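Local coordinates for protein AlyGC (PDB 5GKD) that cleaves the polysaccharide alginate as a lyase of family PL6, probably with help from a calcium ion bound in its N-terminal beta-helix, at residues Tyr408-Ser411 with Thr412-Pro416; Pro432-Ala435 with Phe436-Lys440; Ile575-Asp579 with Ser580-His584; Phe683-Val687 with Gly688-Thr692. All coordinates share one frame; numbering follows the deposited sequence.

Interaction 1 of 4, residues Tyr408-Ser411 with Thr412-Pro416; sequences YGVS and TQLEP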
loop_
_atom_site.group_PDB
_atom_site.type_symbol
_atom_site.label_atom_id
_atom_site.label_comp_id
_atom_site.label_asym_id
_atom_site.label_seq_id
_atom_site.Cartn_x
_atom_site.Cartn_y
_atom_site.Cartn_z
ATOM N N TYR A 408 -43.310 22.141 -28.988
ATOM C CA TYR A 408 -42.930 21.232 -27.929
ATOM C C TYR A 408 -41.431 21.021 -27.989
ATOM O O TYR A 408 -40.847 20.882 -29.072
ATOM C CB TYR A 408 -43.643 19.887 -28.054
ATOM C CG TYR A 408 -45.157 19.988 -28.085
ATOM C CD1 TYR A 408 -45.837 20.147 -29.284
ATOM C CD2 TYR A 408 -45.901 19.912 -26.917
ATOM C CE1 TYR A 408 -47.225 20.223 -29.321
ATOM C CE2 TYR A 408 -47.280 19.991 -26.939
ATOM C CZ TYR A 408 -47.938 20.148 -28.147
ATOM O OH TYR A 408 -49.308 20.239 -28.170
ATOM N N GLY A 409 -40.825 20.963 -26.822
ATOM C CA GLY A 409 -39.408 20.727 -26.765
ATOM C C GLY A 409 -38.623 21.993 -27.065
ATOM O O GLY A 409 -39.086 23.114 -26.876
ATOM N N VAL A 410 -37.442 21.775 -27.595
ATOM C CA VAL A 410 -36.362 22.745 -27.659
ATOM C C VAL A 410 -36.573 23.708 -28.832
ATOM O O VAL A 410 -37.100 23.342 -29.886
ATOM C CB VAL A 410 -35.048 21.933 -27.757
ATOM C CG1 VAL A 410 -34.309 22.159 -29.040
ATOM C CG2 VAL A 410 -34.193 22.045 -26.503
ATOM N N SER A 411 -36.164 24.959 -28.640
ATOM C CA SER A 411 -36.171 25.962 -29.697
ATOM C C SER A 411 -35.281 25.566 -30.873
ATOM O O SER A 411 -34.238 24.919 -30.718
ATOM C CB SER A 411 -35.702 27.304 -29.138
ATOM O OG SER A 411 -35.528 28.237 -30.178
ATOM N N THR A 412 -35.696 25.991 -32.071
ATOM C CA THR A 412 -34.898 25.784 -33.276
ATOM C C THR A 412 -33.676 26.695 -33.359
ATOM O O THR A 412 -32.802 26.443 -34.196
ATOM C CB THR A 412 -35.739 26.014 -34.540
ATOM O OG1 THR A 412 -36.306 27.332 -34.501
ATOM C CG2 THR A 412 -36.840 24.976 -34.682
ATOM N N GLN A 413 -33.597 27.757 -32.553
ATOM C CA GLN A 413 -32.440 28.649 -32.657
ATOM C C GLN A 413 -31.234 28.223 -31.821
ATOM O O GLN A 413 -30.216 28.915 -31.853
ATOM C CB GLN A 413 -32.834 30.079 -32.250
ATOM C CG GLN A 413 -33.710 30.768 -33.266
ATOM C CD GLN A 413 -35.160 30.775 -32.870
ATOM O OE1 GLN A 413 -35.883 29.847 -33.131
ATOM N NE2 GLN A 413 -35.600 31.838 -32.253
ATOM N N LEU A 414 -31.293 27.102 -31.117
ATOM C CA LEU A 414 -30.108 26.622 -30.422
ATOM C C LEU A 414 -28.961 26.443 -31.410
ATOM O O LEU A 414 -29.166 26.035 -32.554
ATOM C CB LEU A 414 -30.392 25.306 -29.712
ATOM C CG LEU A 414 -31.176 25.306 -28.401
ATOM C CD1 LEU A 414 -31.339 23.893 -27.937
ATOM C CD2 LEU A 414 -30.478 26.144 -27.348
ATOM N N GLU A 415 -27.751 26.787 -30.970
ATOM C CA GLU A 415 -26.534 26.574 -31.751
ATOM C C GLU A 415 -25.477 25.975 -30.835
ATOM O O GLU A 415 -24.726 26.701 -30.174
ATOM C CB GLU A 415 -26.047 27.876 -32.386
ATOM C CG GLU A 415 -27.067 28.497 -33.324
ATOM C CD GLU A 415 -26.484 29.584 -34.202
ATOM O OE1 GLU A 415 -26.802 29.600 -35.415
ATOM O OE2 GLU A 415 -25.712 30.420 -33.685
ATOM N N PRO A 416 -25.413 24.649 -30.753
ATOM C CA PRO A 416 -24.463 23.997 -29.844
ATOM C C PRO A 416 -23.035 24.386 -30.177
ATOM O O PRO A 416 -22.619 24.334 -31.334
ATOM C CB PRO A 416 -24.692 22.500 -30.101
ATOM C CG PRO A 416 -26.035 22.416 -30.728
ATOM C CD PRO A 416 -26.240 23.679 -31.487
#
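Ser-411 and Gln-413 show how one hydroxyl can brace a reverse turn from its first position. Ser-411 OG accepts the backbone N-H of Gln-413 at 3.1 Å (OG to N), nearly straight at 168°, which makes an ST turn at the head of the type I beta turn Ser-411 to Leu-414. The hydroxyl reaches this place because it swings away from its own nitrogen (chi1 172°) and lies beside the carbonyl carbon, over the peptides that follow. Across the turn the main-chain atoms Ser-411 O and Leu-414 N stay 3.7 Å apart, so the shorter grip comes from the side chain. An alanine here lacks OG, and the N-H of Gln-413 would probably lose this acceptor, setting the first corner of the turn freer to flex.

The amide of Gln-413 is held in turn by its neighbour. Thr-412 OG1 donates to Gln-413 OE1 at 2.9 Å, in the carbonyl plane, and the glutamine chain bends at chi2 (102°) to bring its oxygen back to the threonine.

An apolar pair completes the contact. Leu-414 CD1 sits in the fork of Val-410, 3.6 Å from Val-410 CG1, with Val-410 CG2 almost as near, and the two side chains cross at about a right angle.

Outward from these contacts, Ser-411 N is bound by Asn-274 and Ser-411 O by Tyr-399, while Val-410 N meets Thr-315. The turn thus lies against the N-terminal beta-helix, with Val-410 and Leu-414 packed on strand 271-278 and Leu-414 also touching Asn-249 of strand 246-253.

Interaction 2 of 4, residues Pro432-Ala435 with Phe436-Lys440; sequences PDVA and FGSGK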
loop_
_atom_site.group_PDB
_atom_site.type_symbol
_atom_site.label_atom_id
_atom_site.label_comp_id
_atom_site.label_asym_id
_atom_site.label_seq_id
_atom_site.Cartn_x
_atom_site.Cartn_y
_atom_site.Cartn_z
ATOM N N PRO A 432 -7.471 9.747 -25.309
ATOM C CA PRO A 432 -6.826 9.453 -24.018
ATOM C C PRO A 432 -6.245 8.055 -23.877
ATOM O O PRO A 432 -5.299 7.869 -23.103
ATOM C CB PRO A 432 -7.960 9.661 -23.007
ATOM C CG PRO A 432 -9.220 9.446 -23.791
ATOM C CD PRO A 432 -8.930 9.916 -25.187
ATOM N N ASP A 433 -6.783 7.067 -24.582
ATOM C CA ASP A 433 -6.377 5.681 -24.389
ATOM C C ASP A 433 -5.647 5.136 -25.612
ATOM O O ASP A 433 -5.925 5.531 -26.746
ATOM C CB ASP A 433 -7.590 4.792 -24.089
ATOM C CG ASP A 433 -8.255 5.132 -22.763
ATOM O OD1 ASP A 433 -7.560 5.614 -21.849
ATOM O OD2 ASP A 433 -9.476 4.892 -22.630
ATOM N N VAL A 434 -4.710 4.216 -25.369
ATOM C CA VAL A 434 -4.092 3.424 -26.430
ATOM C C VAL A 434 -4.911 2.153 -26.633
ATOM O O VAL A 434 -5.222 1.436 -25.673
ATOM C CB VAL A 434 -2.634 3.076 -26.097
ATOM C CG1 VAL A 434 -2.032 2.201 -27.218
ATOM C CG2 VAL A 434 -1.804 4.326 -25.913
ATOM N N ALA A 435 -5.260 1.868 -27.882
ATOM C CA ALA A 435 -6.063 0.698 -28.178
ATOM C C ALA A 435 -5.189 -0.542 -28.245
ATOM O O ALA A 435 -4.039 -0.487 -28.686
ATOM C CB ALA A 435 -6.802 0.878 -29.502
ATOM N N PHE A 436 -5.742 -1.669 -27.807
ATOM C CA PHE A 436 -5.039 -2.937 -27.946
ATOM C C PHE A 436 -4.844 -3.264 -29.422
ATOM O O PHE A 436 -5.783 -3.172 -30.212
ATOM C CB PHE A 436 -5.817 -4.058 -27.267
ATOM C CG PHE A 436 -5.651 -4.107 -25.775
ATOM C CD1 PHE A 436 -4.423 -4.392 -25.202
ATOM C CD2 PHE A 436 -6.741 -3.928 -24.945
ATOM C CE1 PHE A 436 -4.282 -4.452 -23.816
ATOM C CE2 PHE A 436 -6.608 -4.007 -23.570
ATOM C CZ PHE A 436 -5.376 -4.264 -23.007
ATOM N N GLY A 437 -3.622 -3.640 -29.793
ATOM C CA GLY A 437 -3.372 -4.034 -31.164
ATOM C C GLY A 437 -3.349 -2.899 -32.159
ATOM O O GLY A 437 -3.434 -3.145 -33.366
ATOM N N SER A 438 -3.232 -1.661 -31.690
ATOM C CA SER A 438 -3.109 -0.511 -32.567
ATOM C C SER A 438 -1.682 -0.290 -33.034
ATOM O O SER A 438 -1.446 0.580 -33.875
ATOM C CB SER A 438 -3.597 0.741 -31.838
ATOM O OG SER A 438 -2.848 0.923 -30.657
ATOM N N GLY A 439 -0.726 -1.027 -32.486
ATOM C CA GLY A 439 0.670 -0.947 -32.860
ATOM C C GLY A 439 1.033 -1.980 -33.905
ATOM O O GLY A 439 0.227 -2.306 -34.785
ATOM N N LYS A 440 2.243 -2.505 -33.802
ATOM C CA LYS A 440 2.788 -3.450 -34.764
ATOM C C LYS A 440 2.916 -4.832 -34.138
ATOM O O LYS A 440 2.862 -5.004 -32.919
ATOM C CB LYS A 440 4.151 -2.982 -35.267
ATOM C CG LYS A 440 5.151 -2.884 -34.149
ATOM C CD LYS A 440 6.519 -2.502 -34.647
ATOM C CE LYS A 440 7.524 -2.617 -33.515
ATOM N NZ LYS A 440 7.572 -1.370 -32.695
#
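Ala-435 and Ser-438 meet where the chain reverses in a type II beta turn, an instance of a carbonyl gripped twice by one residue. The tight part centres on Ala-435 O. Ser-438 OG donates to it at 2.7 Å, arriving 25° tilted from the carbonyl plane with a C=O...O angle of 134°. The backbone N-H of Ser-438 adds the bond expected of the turn, but weakly, with Ser-438 N 3.3 Å from Ala-435 O. The hydroxyl can share this acceptor because chi1 of 58° places it between its own nitrogen and carbonyl carbon, folded back over the turn. Val-434 CG1 comes up beside the hydroxyl, 3.8 Å from Ser-438 OG, and so gives the bond an apolar flank.

The solvent side is looser. The methyl of Ala-435 and the CB of Ser-438 lie 4.0 Å apart (CB to CB), and both residues are exposed. Phe-436, between them in sequence, gives the turn a second packed side: it touches Ala-435 only through its CB, and its ring packs on Thr-482, Thr-484, Asn-510 and Thr-512. There it makes a cation-pi contact with Arg-544, whose guanidinium also hydrogen-bonds to Val-434 O, so one arginine holds the chain on both sides of Ala-435.

Gly-437 occupies the third position with positive phi, where glycine is favoured, as is usual in type II turns. The turn belongs to the connection between the two parallel beta-helices of this lyase, and it delivers the chain to strand 441-444, the first of the C-terminal one.

Interaction 3 of 4, residues Ile575-Asp579 with Ser580-His584; sequences IEVQD and SQFKH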
loop_
_atom_site.group_PDB
_atom_site.type_symbol
_atom_site.label_atom_id
_atom_site.label_comp_id
_atom_site.label_asym_id
_atom_site.label_seq_id
_atom_site.Cartn_x
_atom_site.Cartn_y
_atom_site.Cartn_z
ATOM N N ILE A 575 -11.791 -5.922 -16.198
ATOM C CA ILE A 575 -11.122 -7.211 -16.250
ATOM C C ILE A 575 -12.058 -8.142 -17.004
ATOM O O ILE A 575 -13.214 -8.318 -16.601
ATOM C CB ILE A 575 -10.812 -7.749 -14.845
ATOM C CG1 ILE A 575 -9.843 -6.808 -14.134
ATOM C CG2 ILE A 575 -10.222 -9.138 -14.909
ATOM C CD1 ILE A 575 -9.776 -7.038 -12.649
ATOM N N GLU A 576 -11.583 -8.705 -18.110
ATOM C CA GLU A 576 -12.410 -9.564 -18.951
ATOM C C GLU A 576 -11.725 -10.901 -19.197
ATOM O O GLU A 576 -10.596 -10.941 -19.690
ATOM C CB GLU A 576 -12.719 -8.892 -20.283
ATOM C CG GLU A 576 -14.076 -9.305 -20.798
ATOM C CD GLU A 576 -14.172 -9.289 -22.292
ATOM O OE1 GLU A 576 -15.314 -9.378 -22.796
ATOM O OE2 GLU A 576 -13.112 -9.189 -22.950
ATOM N N VAL A 577 -12.420 -11.986 -18.870
ATOM C CA VAL A 577 -11.934 -13.348 -19.050
ATOM C C VAL A 577 -12.908 -14.081 -19.966
ATOM O O VAL A 577 -14.101 -14.196 -19.648
ATOM C CB VAL A 577 -11.794 -14.084 -17.711
ATOM C CG1 VAL A 577 -11.303 -15.491 -17.931
ATOM C CG2 VAL A 577 -10.851 -13.318 -16.773
ATOM N N GLN A 578 -12.402 -14.576 -21.101
ATOM C CA GLN A 578 -13.203 -15.304 -22.085
ATOM C C GLN A 578 -12.511 -16.612 -22.441
ATOM O O GLN A 578 -11.301 -16.624 -22.694
ATOM C CB GLN A 578 -13.418 -14.491 -23.369
ATOM C CG GLN A 578 -14.156 -13.185 -23.209
ATOM C CD GLN A 578 -15.616 -13.376 -22.863
ATOM O OE1 GLN A 578 -16.173 -14.459 -23.044
ATOM N NE2 GLN A 578 -16.247 -12.327 -22.359
ATOM N N ASP A 579 -13.276 -17.708 -22.457
ATOM C CA ASP A 579 -12.822 -18.972 -23.052
ATOM C C ASP A 579 -11.466 -19.411 -22.502
ATOM O O ASP A 579 -10.544 -19.705 -23.255
ATOM C CB ASP A 579 -12.758 -18.853 -24.582
ATOM C CG ASP A 579 -14.038 -18.282 -25.182
ATOM O OD1 ASP A 579 -15.099 -18.892 -24.987
ATOM O OD2 ASP A 579 -13.993 -17.217 -25.837
ATOM N N SER A 580 -11.336 -19.445 -21.176
ATOM C CA SER A 580 -10.049 -19.698 -20.538
ATOM C C SER A 580 -10.191 -20.754 -19.449
ATOM O O SER A 580 -11.271 -20.959 -18.890
ATOM C CB SER A 580 -9.445 -18.395 -19.958
ATOM O OG SER A 580 -9.149 -17.469 -20.996
ATOM N N GLN A 581 -9.091 -21.444 -19.153
ATOM C CA GLN A 581 -9.119 -22.530 -18.184
ATOM C C GLN A 581 -8.139 -22.265 -17.054
ATOM O O GLN A 581 -7.040 -21.758 -17.279
ATOM C CB GLN A 581 -8.774 -23.880 -18.818
ATOM C CG GLN A 581 -8.860 -23.923 -20.334
ATOM C CD GLN A 581 -10.225 -23.604 -20.878
ATOM O OE1 GLN A 581 -11.208 -23.991 -20.320
ATOM N NE2 GLN A 581 -10.289 -22.910 -21.981
ATOM N N PHE A 582 -8.527 -22.655 -15.847
ATOM C CA PHE A 582 -7.715 -22.458 -14.660
ATOM C C PHE A 582 -7.781 -23.734 -13.848
ATOM O O PHE A 582 -8.883 -24.220 -13.575
ATOM C CB PHE A 582 -8.233 -21.271 -13.831
ATOM C CG PHE A 582 -8.373 -19.994 -14.617
ATOM C CD1 PHE A 582 -9.456 -19.788 -15.450
ATOM C CD2 PHE A 582 -7.415 -18.998 -14.521
ATOM C CE1 PHE A 582 -9.576 -18.615 -16.178
ATOM C CE2 PHE A 582 -7.532 -17.825 -15.241
ATOM C CZ PHE A 582 -8.614 -17.626 -16.061
ATOM N N LYS A 583 -6.647 -24.265 -13.447
ATOM C CA LYS A 583 -6.645 -25.474 -12.676
ATOM C C LYS A 583 -5.544 -25.589 -11.640
ATOM O O LYS A 583 -4.423 -25.322 -11.923
ATOM C CB LYS A 583 -6.597 -26.670 -13.616
ATOM C CG LYS A 583 -6.886 -27.990 -12.955
ATOM C CD LYS A 583 -7.079 -29.114 -13.961
ATOM C CE LYS A 583 -8.313 -29.929 -13.647
ATOM N NZ LYS A 583 -8.140 -31.380 -13.904
ATOM N N HIS A 584 -5.898 -26.019 -10.448
ATOM C CA HIS A 584 -4.979 -26.224 -9.336
ATOM C C HIS A 584 -4.323 -24.973 -8.792
ATOM O O HIS A 584 -3.158 -24.765 -9.001
ATOM C CB HIS A 584 -3.894 -27.265 -9.633
ATOM C CG HIS A 584 -4.404 -28.551 -10.193
ATOM N ND1 HIS A 584 -5.279 -29.369 -9.523
ATOM C CD2 HIS A 584 -4.135 -29.173 -11.356
ATOM C CE1 HIS A 584 -5.534 -30.430 -10.255
ATOM N NE2 HIS A 584 -4.852 -30.335 -11.370
#
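Ser-580 is the residue to follow, for its short side chain touches three parts of the corner between strands 572-578 and 581-585. Its CB lies 4.0 Å from Val-577 CG1, against the apolar interior, and 3.7 Å from Asp-579 O. From there OG turns to the side of its own nitrogen (chi1 -64°) and donates to Gln-578 O at 2.9 Å. The approach is from above the carbonyl plane, 50° out of it. The same OG is also bonded to the backbone N of Ser-550 on the preceding coil, so the hydroxyl is held from two directions. With a valine in its place the hydroxyl is gone, and Gln-578 O and the N-H of Ser-550 would probably be left without the partner that joins them.

Asp-579, with left-handed backbone angles, makes the sharp bend that turns the chain from strand 572-578 into strand 581-585, two successive strands of one coil. Inside it, Val-577 CG1 approaches the rim of the Phe-582 ring, 3.9 Å from Phe-582 CZ and close to the ring plane, an edge contact. The ring itself meets Phe-552 and stands edge-to-face with Phe-563. On the outer side, Gln-578 NE2 gives a bond of 3.1 Å to Glu-576 OE1, entering from above the carboxylate plane, while its stronger partner is Glu-610 of the next coil.

The chemistry is divided by side: apolar groups fill the inside of the beta-helix and amide and carboxylate groups line the outside. The buried hydroxyl at the corner serves as both donor and acceptor, which implies that the bend is fastened to itself and to the adjoining coil through a single side chain.

Interaction 4 of 4, residues Phe683-Val687 with Gly688-Thr692; sequences FELTV and GEPKT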
loop_
_atom_site.group_PDB
_atom_site.type_symbol
_atom_site.label_atom_id
_atom_site.label_comp_id
_atom_site.label_asym_id
_atom_site.label_seq_id
_atom_site.Cartn_x
_atom_site.Cartn_y
_atom_site.Cartn_z
ATOM N N PHE A 683 -23.844 -12.777 -1.658
ATOM C CA PHE A 683 -24.089 -11.369 -1.904
ATOM C C PHE A 683 -24.184 -10.636 -0.577
ATOM O O PHE A 683 -24.846 -11.105 0.357
ATOM C CB PHE A 683 -25.372 -11.157 -2.713
ATOM C CG PHE A 683 -25.302 -11.719 -4.093
ATOM C CD1 PHE A 683 -24.655 -11.033 -5.095
ATOM C CD2 PHE A 683 -25.869 -12.944 -4.385
ATOM C CE1 PHE A 683 -24.572 -11.562 -6.369
ATOM C CE2 PHE A 683 -25.789 -13.476 -5.651
ATOM C CZ PHE A 683 -25.140 -12.785 -6.644
ATOM N N GLU A 684 -23.500 -9.505 -0.494
ATOM C CA GLU A 684 -23.634 -8.558 0.599
ATOM C C GLU A 684 -24.040 -7.228 -0.052
ATOM O O GLU A 684 -23.206 -6.395 -0.414
ATOM C CB GLU A 684 -22.316 -8.495 1.424
ATOM C CG GLU A 684 -21.957 -9.839 2.089
ATOM C CD GLU A 684 -20.737 -9.790 3.001
ATOM O OE1 GLU A 684 -19.905 -8.876 2.843
ATOM O OE2 GLU A 684 -20.604 -10.677 3.883
ATOM N N LEU A 685 -25.322 -7.059 -0.260
ATOM C CA LEU A 685 -25.873 -5.893 -0.899
ATOM C C LEU A 685 -25.878 -4.658 -0.023
ATOM O O LEU A 685 -26.245 -4.738 1.099
ATOM C CB LEU A 685 -27.271 -6.205 -1.394
ATOM C CG LEU A 685 -27.355 -7.362 -2.352
ATOM C CD1 LEU A 685 -28.762 -7.845 -2.511
ATOM C CD2 LEU A 685 -26.694 -7.076 -3.687
ATOM N N THR A 686 -25.444 -3.527 -0.562
ATOM C CA THR A 686 -25.397 -2.266 0.163
ATOM C C THR A 686 -26.429 -1.270 -0.358
ATOM O O THR A 686 -27.399 -1.645 -0.914
ATOM C CB THR A 686 -24.010 -1.611 0.069
ATOM O OG1 THR A 686 -23.743 -1.264 -1.273
ATOM C CG2 THR A 686 -22.935 -2.526 0.564
ATOM N N VAL A 687 -26.187 0.006 -0.185
ATOM C CA VAL A 687 -27.063 1.033 -0.655
ATOM C C VAL A 687 -27.092 1.157 -2.178
ATOM O O VAL A 687 -26.343 0.538 -2.866
ATOM C CB VAL A 687 -26.656 2.396 -0.069
ATOM C CG1 VAL A 687 -26.670 2.345 1.423
ATOM C CG2 VAL A 687 -25.265 2.767 -0.508
ATOM N N GLY A 688 -27.989 1.985 -2.663
ATOM C CA GLY A 688 -28.163 2.279 -4.060
ATOM C C GLY A 688 -28.955 1.367 -4.953
ATOM O O GLY A 688 -28.748 1.369 -6.111
ATOM N N GLU A 689 -29.848 0.583 -4.371
ATOM C CA GLU A 689 -30.758 -0.315 -5.071
ATOM C C GLU A 689 -30.028 -1.158 -6.141
ATOM O O GLU A 689 -30.342 -1.064 -7.315
ATOM C CB GLU A 689 -31.917 0.460 -5.687
ATOM C CG GLU A 689 -32.719 1.275 -4.651
ATOM C CD GLU A 689 -33.821 2.139 -5.257
ATOM O OE1 GLU A 689 -33.517 3.103 -5.990
ATOM O OE2 GLU A 689 -34.999 1.877 -4.986
ATOM N N PRO A 690 -29.050 -1.964 -5.735
ATOM C CA PRO A 690 -28.334 -2.781 -6.718
ATOM C C PRO A 690 -29.254 -3.790 -7.375
ATOM O O PRO A 690 -30.273 -4.197 -6.819
ATOM C CB PRO A 690 -27.258 -3.481 -5.890
ATOM C CG PRO A 690 -27.837 -3.556 -4.536
ATOM C CD PRO A 690 -28.659 -2.300 -4.363
ATOM N N LYS A 691 -28.859 -4.215 -8.576
ATOM C CA LYS A 691 -29.627 -5.124 -9.414
ATOM C C LYS A 691 -28.866 -6.437 -9.549
ATOM O O LYS A 691 -27.724 -6.449 -10.022
ATOM C CB LYS A 691 -29.882 -4.495 -10.783
ATOM C CG LYS A 691 -30.528 -3.118 -10.719
ATOM C CD LYS A 691 -30.583 -2.443 -12.089
ATOM C CE LYS A 691 -31.658 -1.359 -12.121
ATOM N NZ LYS A 691 -31.510 -0.335 -11.039
ATOM N N THR A 692 -29.508 -7.536 -9.152
ATOM C CA THR A 692 -28.907 -8.864 -9.149
ATOM C C THR A 692 -29.813 -9.855 -9.874
ATOM O O THR A 692 -31.015 -9.912 -9.596
ATOM C CB THR A 692 -28.672 -9.342 -7.711
ATOM O OG1 THR A 692 -27.799 -8.432 -7.046
ATOM C CG2 THR A 692 -28.062 -10.726 -7.694
#
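Phe-683 begins the contact by offering one ring face to Thr-692, a compact example of two strands joined through side chains. Thr-692 CG2 stands 4.0 Å from the ring centroid, 22° off the normal, in a CH-pi contact shifted toward the rim. That methyl reaches the ring because it lies opposite the threonine's own nitrogen, which leaves OG1 to be bound by Asn-668.

Glu-684 turns to the other side of its strand, where Arg-708 and His-663 hold its carboxylate. Leu-685 points back into the bend: its CD2 lies 3.8 Å from Pro-690 CG and equally far from Thr-692 OG1, filling the angle between proline ring and threonine. Thr-686 adds its carbonyl, with Thr-686 O 3.7 Å from Pro-690 CD. Val-687 then leads into Gly-688, whose phi of 82° suits glycine; a beta carbon there would clash with Val-687 O. Glu-689 follows, again with positive phi, and its carboxylate forms a salt bridge with Arg-284 of the N-terminal beta-helix.

The two segments run nearly antiparallel, 155° apart, and what their side chains exchange is van der Waals and CH-pi packing. The bend therefore probably owes its shape to apolar fit and to backbone conformation at Gly-688 and Glu-689, while its polar ends are satisfied by neighbouring coils and by the other beta-helix.

Followed from the N terminus, the four contacts stand in series, each closing a short turn of its own; none nests within or crosses another. Interaction 1 lies against the N-terminal beta-helix, in the long connection after strand 398-400. The same connection carries the chain to interaction 2, about 39 Å away between centres, where the C-terminal beta-helix begins. Interaction 3 forms a corner midway up that C-terminal beta-helix, its nearest atoms about 8 Å from interaction 2. Interaction 4 bends the chain between strands 681-685 and 691-700 and reaches back to the N-terminal beta-helix through Glu-689. Interactions 2 and 4 thus mark two places, about 35 Å apart between centres, where the halves are joined.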